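Local coordinates for protein cytochrome P450 reductase (PDB 5OGX) that passes electrons from NADH through FAD and a [2Fe-2S] cluster to its partner cytochrome P450, which O-demethylates lignin-derived aromatics such as guaiacol, at residues Pro306-Glu311 with Arg329-Pro334. Sequence-based numbering, arbitrary orientation.
Sequences PPAMVE and REKFTP. With FAD (flavin-adenine dinucleotide), chain B.
K331 reaches back along the first turn of helix 307-319, its CB packed on P307 CA, its CG on V310 CB and CG1, and its amine meeting E311. The two segments belong to the last beta-alpha-beta crossover of the NAD-binding domain, in which edge strand 327-331 of the parallel sheet follows helix 307-319; the axes of 329-331 and 307-311 run nearly antiparallel, at 160°. With its chain extended beyond CG, K331 brings NZ to 3.1 Å from E311 OE2 in a salt bridge. E311 CG, anti to its carbonyl carbon (chi1 -80°), meets the lysine CE and NZ, and the bend at chi2 carries the carboxylate to NZ. R329 lies farther off: its NE is 4.4 Å from E311 OE2, beyond a salt bridge, though the carboxylate oxygen sits near the guanidinium plane and probably feels both charges. Next to the charged pair, V310, its CG1 anti to the backbone N (chi1 174°), sets that methyl 3.6 Å from R329 CB and 3.9 Å from K331 CG, while CG2 faces the carbonyl of E330. At the helix start, where P306 is the N-cap residue, P307 meets the segment past the strand through its ring carbons: CG is 3.5 Å from T333 OG1 and CD packs on the carbonyl of F332. Farther out, backbone hydrogen bonds of E330 with L303 and G305, and of F332 with G305, join the strand end to strand 300-305. An inverse gamma turn centred on F332 leads the chain away to the FAD. There the phenyl ring lays one face over the flavin, with CE1 3.1 Å from FAD N5, and P334 packs its CB against the adenine, 3.5 Å from FAD C8A.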
ATOM      1  N   PRO A 306      -6.774   5.760  -5.998  1.00 21.80           N
ATOM      2  CA  PRO A 306      -6.992   5.160  -7.313  1.00 24.81           C
ATOM      3  C   PRO A 306      -5.818   5.435  -8.232  1.00 20.79           C
ATOM      4  O   PRO A 306      -5.159   6.486  -8.130  1.00 18.40           O
ATOM      5  CB  PRO A 306      -8.272   5.850  -7.807  1.00 26.96           C
ATOM      6  CG  PRO A 306      -8.991   6.238  -6.531  1.00 25.83           C
ATOM      7  CD  PRO A 306      -7.880   6.642  -5.589  1.00 26.53           C
ATOM      8  N   PRO A 307      -5.524   4.514  -9.161  1.00 23.19           N
ATOM      9  CA  PRO A 307      -4.306   4.659  -9.984  1.00 17.62           C
ATOM     10  C   PRO A 307      -4.208   5.978 -10.744  1.00 19.76           C
ATOM     11  O   PRO A 307      -3.122   6.574 -10.806  1.00 20.56           O
ATOM     12  CB  PRO A 307      -4.393   3.481 -10.974  1.00 23.60           C
ATOM     13  CG  PRO A 307      -5.414   2.561 -10.445  1.00 27.20           C
ATOM     14  CD  PRO A 307      -6.267   3.268  -9.437  1.00 27.29           C
ATOM     15  N   ALA A 308      -5.301   6.435 -11.353  1.00 23.26           N
ATOM     16  CA  ALA A 308      -5.205   7.637 -12.174  1.00 23.33           C
ATOM     17  C   ALA A 308      -4.869   8.850 -11.319  1.00 23.38           C
ATOM     18  O   ALA A 308      -4.108   9.731 -11.746  1.00 23.08           O
ATOM     19  CB  ALA A 308      -6.514   7.859 -12.941  1.00 24.64           C
ATOM     20  N   MET A 309      -5.443   8.912 -10.114  1.00 20.04           N
ATOM     21  CA  MET A 309      -5.142   9.991  -9.178  1.00 24.71           C
ATOM     22  C   MET A 309      -3.674   9.981  -8.782  1.00 24.16           C
ATOM     23  O   MET A 309      -3.025  11.036  -8.715  1.00 20.32           O
ATOM     24  CB  MET A 309      -6.029   9.857  -7.945  1.00 24.83           C
ATOM     25  CG  MET A 309      -5.861  10.961  -6.929  1.00 33.47           C
ATOM     26  SD  MET A 309      -5.420  10.298  -5.293  1.00 54.97           S
ATOM     27  CE  MET A 309      -3.721   9.891  -5.490  1.00 48.50           C
ATOM     28  N   VAL A 310      -3.130   8.795  -8.509  1.00 17.78           N
ATOM     29  CA  VAL A 310      -1.720   8.706  -8.155  1.00 17.83           C
ATOM     30  C   VAL A 310      -0.853   9.141  -9.330  1.00 18.23           C
ATOM     31  O   VAL A 310       0.071   9.950  -9.179  1.00 18.71           O
ATOM     32  CB  VAL A 310      -1.373   7.282  -7.689  1.00 17.40           C
ATOM     33  CG1 VAL A 310       0.130   7.162  -7.466  1.00 21.66           C
ATOM     34  CG2 VAL A 310      -2.105   6.941  -6.394  1.00 19.74           C
ATOM     35  N   GLU A 311      -1.144   8.626 -10.529  1.00 21.56           N
ATOM     36  CA  GLU A 311      -0.281   8.951 -11.658  1.00 23.02           C
ATOM     37  C   GLU A 311      -0.349  10.431 -12.006  1.00 24.29           C
ATOM     38  O   GLU A 311       0.676  11.049 -12.299  1.00 22.18           O
ATOM     39  CB  GLU A 311      -0.633   8.083 -12.871  1.00 27.80           C
ATOM     40  CG  GLU A 311      -0.025   6.684 -12.755  1.00 39.33           C
ATOM     41  CD  GLU A 311       1.505   6.671 -12.513  1.00 59.56           C
ATOM     42  OE1 GLU A 311       2.256   6.452 -13.486  1.00 66.24           O
ATOM     43  OE2 GLU A 311       1.970   6.832 -11.357  1.00 64.75           O
ATOM     44  N   ARG A 329       4.580   5.995  -4.188  1.00 14.88           N
ATOM     45  CA  ARG A 329       3.230   5.777  -4.719  1.00 17.29           C
ATOM     46  C   ARG A 329       2.674   4.447  -4.249  1.00 18.33           C
ATOM     47  O   ARG A 329       3.410   3.456  -4.187  1.00 17.18           O
ATOM     48  CB  ARG A 329       3.192   5.753  -6.270  1.00 27.18           C
ATOM     49  CG  ARG A 329       4.212   6.610  -6.989  1.00 37.07           C
ATOM     50  CD  ARG A 329       4.834   5.896  -8.192  1.00 33.49           C
ATOM     51  NE  ARG A 329       5.677   6.821  -8.951  1.00 37.89           N
ATOM     52  CZ  ARG A 329       6.873   7.237  -8.544  1.00 39.44           C
ATOM     53  NH1 ARG A 329       7.385   6.784  -7.408  1.00 40.50           N
ATOM     54  NH2 ARG A 329       7.563   8.091  -9.281  1.00 48.90           N
ATOM     55  N   GLU A 330       1.368   4.423  -3.963  1.00 14.68           N
ATOM     56  CA  GLU A 330       0.619   3.190  -3.719  1.00 16.64           C
ATOM     57  C   GLU A 330      -0.697   3.289  -4.484  1.00 18.66           C
ATOM     58  O   GLU A 330      -1.567   4.099  -4.147  1.00 17.83           O
ATOM     59  CB  GLU A 330       0.361   2.955  -2.223  1.00 16.64           C
ATOM     60  CG  GLU A 330      -0.305   1.609  -1.934  1.00 18.98           C
ATOM     61  CD  GLU A 330       0.728   0.493  -1.822  1.00 24.05           C
ATOM     62  OE1 GLU A 330       1.508   0.310  -2.780  1.00 23.15           O
ATOM     63  OE2 GLU A 330       0.777  -0.179  -0.773  1.00 21.64           O
ATOM     64  N   LYS A 331      -0.866   2.480  -5.525  1.00 15.81           N
ATOM     65  CA  LYS A 331      -2.089   2.565  -6.323  1.00 13.14           C
ATOM     66  C   LYS A 331      -3.082   1.481  -5.926  1.00 15.48           C
ATOM     67  O   LYS A 331      -2.736   0.292  -5.908  1.00 17.70           O
ATOM     68  CB  LYS A 331      -1.770   2.461  -7.813  1.00 16.66           C
ATOM     69  CG  LYS A 331      -0.650   3.386  -8.244  1.00 22.66           C
ATOM     70  CD  LYS A 331      -0.259   3.076  -9.673  1.00 36.10           C
ATOM     71  CE  LYS A 331       0.321   4.275 -10.356  1.00 44.60           C
ATOM     72  NZ  LYS A 331       1.241   3.848 -11.446  1.00 50.82           N
ATOM     73  N   PHE A 332      -4.315   1.899  -5.618  1.00 16.17           N
ATOM     74  CA  PHE A 332      -5.417   0.989  -5.289  1.00 16.75           C
ATOM     75  C   PHE A 332      -6.035   0.476  -6.597  1.00 20.98           C
ATOM     76  O   PHE A 332      -7.190   0.744  -6.936  1.00 23.85           O
ATOM     77  CB  PHE A 332      -6.473   1.691  -4.431  1.00 17.22           C
ATOM     78  CG  PHE A 332      -6.051   1.962  -2.993  1.00 18.14           C
ATOM     79  CD1 PHE A 332      -4.796   1.626  -2.544  1.00 19.82           C
ATOM     80  CD2 PHE A 332      -6.949   2.547  -2.100  1.00 25.41           C
ATOM     81  CE1 PHE A 332      -4.412   1.856  -1.221  1.00 23.81           C
ATOM     82  CE2 PHE A 332      -6.589   2.786  -0.780  1.00 25.50           C
ATOM     83  CZ  PHE A 332      -5.316   2.443  -0.341  1.00 25.96           C
ATOM     84  N   THR A 333      -5.248  -0.291  -7.337  1.00 16.81           N
ATOM     85  CA  THR A 333      -5.698  -0.753  -8.642  1.00 17.63           C
ATOM     86  C   THR A 333      -6.758  -1.842  -8.500  1.00 19.44           C
ATOM     87  O   THR A 333      -6.532  -2.826  -7.793  1.00 18.91           O
ATOM     88  CB  THR A 333      -4.521  -1.283  -9.448  1.00 17.54           C
ATOM     89  OG1 THR A 333      -3.551  -0.238  -9.610  1.00 22.22           O
ATOM     90  CG2 THR A 333      -4.994  -1.736 -10.812  1.00 21.77           C
ATOM     91  N   PRO A 334      -7.907  -1.708  -9.154  1.00 21.47           N
ATOM     92  CA  PRO A 334      -8.927  -2.759  -9.083  1.00 21.06           C
ATOM     93  C   PRO A 334      -8.369  -4.119  -9.486  1.00 24.03           C
ATOM     94  O   PRO A 334      -7.487  -4.228 -10.346  1.00 23.31           O
ATOM     95  CB  PRO A 334      -9.998  -2.276 -10.069  1.00 24.74           C
ATOM     96  CG  PRO A 334      -9.885  -0.775  -9.983  1.00 27.55           C
ATOM     97  CD  PRO A 334      -8.398  -0.516  -9.873  1.00 26.04           C
TER
HETATM   98  PA  FAD B 401     -14.612  -5.590  -7.367  1.00 24.50           P
HETATM   99  O1A FAD B 401     -15.620  -6.714  -7.344  1.00 26.14           O
HETATM  100  O2A FAD B 401     -13.199  -6.035  -7.658  1.00 25.24           O
HETATM  101  O5B FAD B 401     -15.029  -4.455  -8.489  1.00 30.05           O
HETATM  102  C5B FAD B 401     -16.387  -4.285  -8.826  1.00 38.67           C
HETATM  103  C4B FAD B 401     -16.441  -3.386 -10.095  1.00 38.27           C
HETATM  104  O4B FAD B 401     -16.126  -2.160  -9.776  1.00 37.13           O
HETATM  105  C3B FAD B 401     -15.379  -3.837 -11.112  1.00 37.85           C
HETATM  106  O3B FAD B 401     -15.871  -3.672 -12.366  1.00 41.77           O
HETATM  107  C2B FAD B 401     -14.175  -2.905 -10.834  1.00 37.04           C
HETATM  108  O2B FAD B 401     -13.286  -2.783 -12.029  1.00 38.16           O
HETATM  109  C1B FAD B 401     -14.728  -1.772 -10.487  1.00 36.67           C
HETATM  110  N9A FAD B 401     -13.982  -1.097  -9.457  1.00 39.76           N
HETATM  111  C8A FAD B 401     -13.075  -1.645  -8.639  1.00 38.28           C
HETATM  112  N7A FAD B 401     -12.639  -0.686  -7.810  1.00 35.07           N
HETATM  113  C5A FAD B 401     -13.294   0.449  -8.116  1.00 39.77           C
HETATM  114  C6A FAD B 401     -13.225   1.712  -7.578  1.00 42.04           C
HETATM  115  N6A FAD B 401     -12.501   2.404  -6.527  1.00 39.40           N
HETATM  116  N1A FAD B 401     -13.991   2.682  -8.060  1.00 44.55           N
HETATM  117  C2A FAD B 401     -14.839   2.430  -9.088  1.00 44.12           C
HETATM  118  N3A FAD B 401     -14.915   1.185  -9.624  1.00 40.84           N
HETATM  119  C4A FAD B 401     -14.131   0.198  -9.127  1.00 40.02           C
HETATM  120  N1  FAD B 401      -9.377  -0.309  -0.919  1.00 16.86           N
HETATM  121  C2  FAD B 401      -9.850   0.306   0.315  1.00 18.20           C
HETATM  122  O2  FAD B 401     -10.995   0.586   0.440  1.00 22.83           O
HETATM  123  N3  FAD B 401      -8.899   0.552   1.408  1.00 16.94           N
HETATM  124  C4  FAD B 401      -7.507   0.238   1.316  1.00 18.76           C
HETATM  125  O4  FAD B 401      -6.767   0.466   2.213  1.00 19.96           O
HETATM  126  C4X FAD B 401      -7.044  -0.368   0.030  1.00 14.36           C
HETATM  127  N5  FAD B 401      -5.663  -0.723  -0.091  1.00 15.91           N
HETATM  128  C5X FAD B 401      -5.224  -1.301  -1.359  1.00 15.95           C
HETATM  129  C6  FAD B 401      -3.864  -1.588  -1.502  1.00 15.55           C
HETATM  130  C7  FAD B 401      -3.461  -2.143  -2.719  1.00 15.55           C
HETATM  131  C7M FAD B 401      -1.957  -2.412  -2.693  1.00 18.42           C
HETATM  132  C8  FAD B 401      -4.372  -2.398  -3.741  1.00 16.15           C
HETATM  133  C8M FAD B 401      -3.840  -3.017  -5.028  1.00 15.34           C
HETATM  134  C9  FAD B 401      -5.723  -2.099  -3.598  1.00 18.34           C
HETATM  135  C9A FAD B 401      -6.133  -1.542  -2.403  1.00 16.19           C
HETATM  136  N10 FAD B 401      -7.566  -1.231  -2.261  1.00 15.24           N
HETATM  137  C10 FAD B 401      -7.983  -0.628  -1.040  1.00 14.70           C
HETATM  138  C1' FAD B 401      -8.534  -1.558  -3.322  1.00 17.41           C
HETATM  139  C2' FAD B 401      -9.156  -2.919  -2.790  1.00 18.65           C
HETATM  140  O2' FAD B 401      -8.220  -3.984  -2.696  1.00 18.72           O
HETATM  141  C3' FAD B 401     -10.332  -3.454  -3.636  1.00 20.78           C
HETATM  142  O3' FAD B 401      -9.949  -3.419  -4.981  1.00 19.97           O
HETATM  143  C4' FAD B 401     -11.600  -2.601  -3.443  1.00 20.99           C
HETATM  144  O4' FAD B 401     -12.033  -2.683  -2.112  1.00 20.34           O
HETATM  145  C5' FAD B 401     -12.740  -3.082  -4.367  1.00 21.87           C
HETATM  146  O5' FAD B 401     -12.844  -4.490  -4.282  1.00 21.66           O
HETATM  147  P   FAD B 401     -14.304  -5.199  -4.520  1.00 22.20           P
HETATM  148  O1P FAD B 401     -14.091  -6.688  -4.503  1.00 23.28           O
HETATM  149  O2P FAD B 401     -15.335  -4.658  -3.557  1.00 24.67           O
HETATM  150  O3P FAD B 401     -14.756  -4.696  -6.012  1.00 22.00           O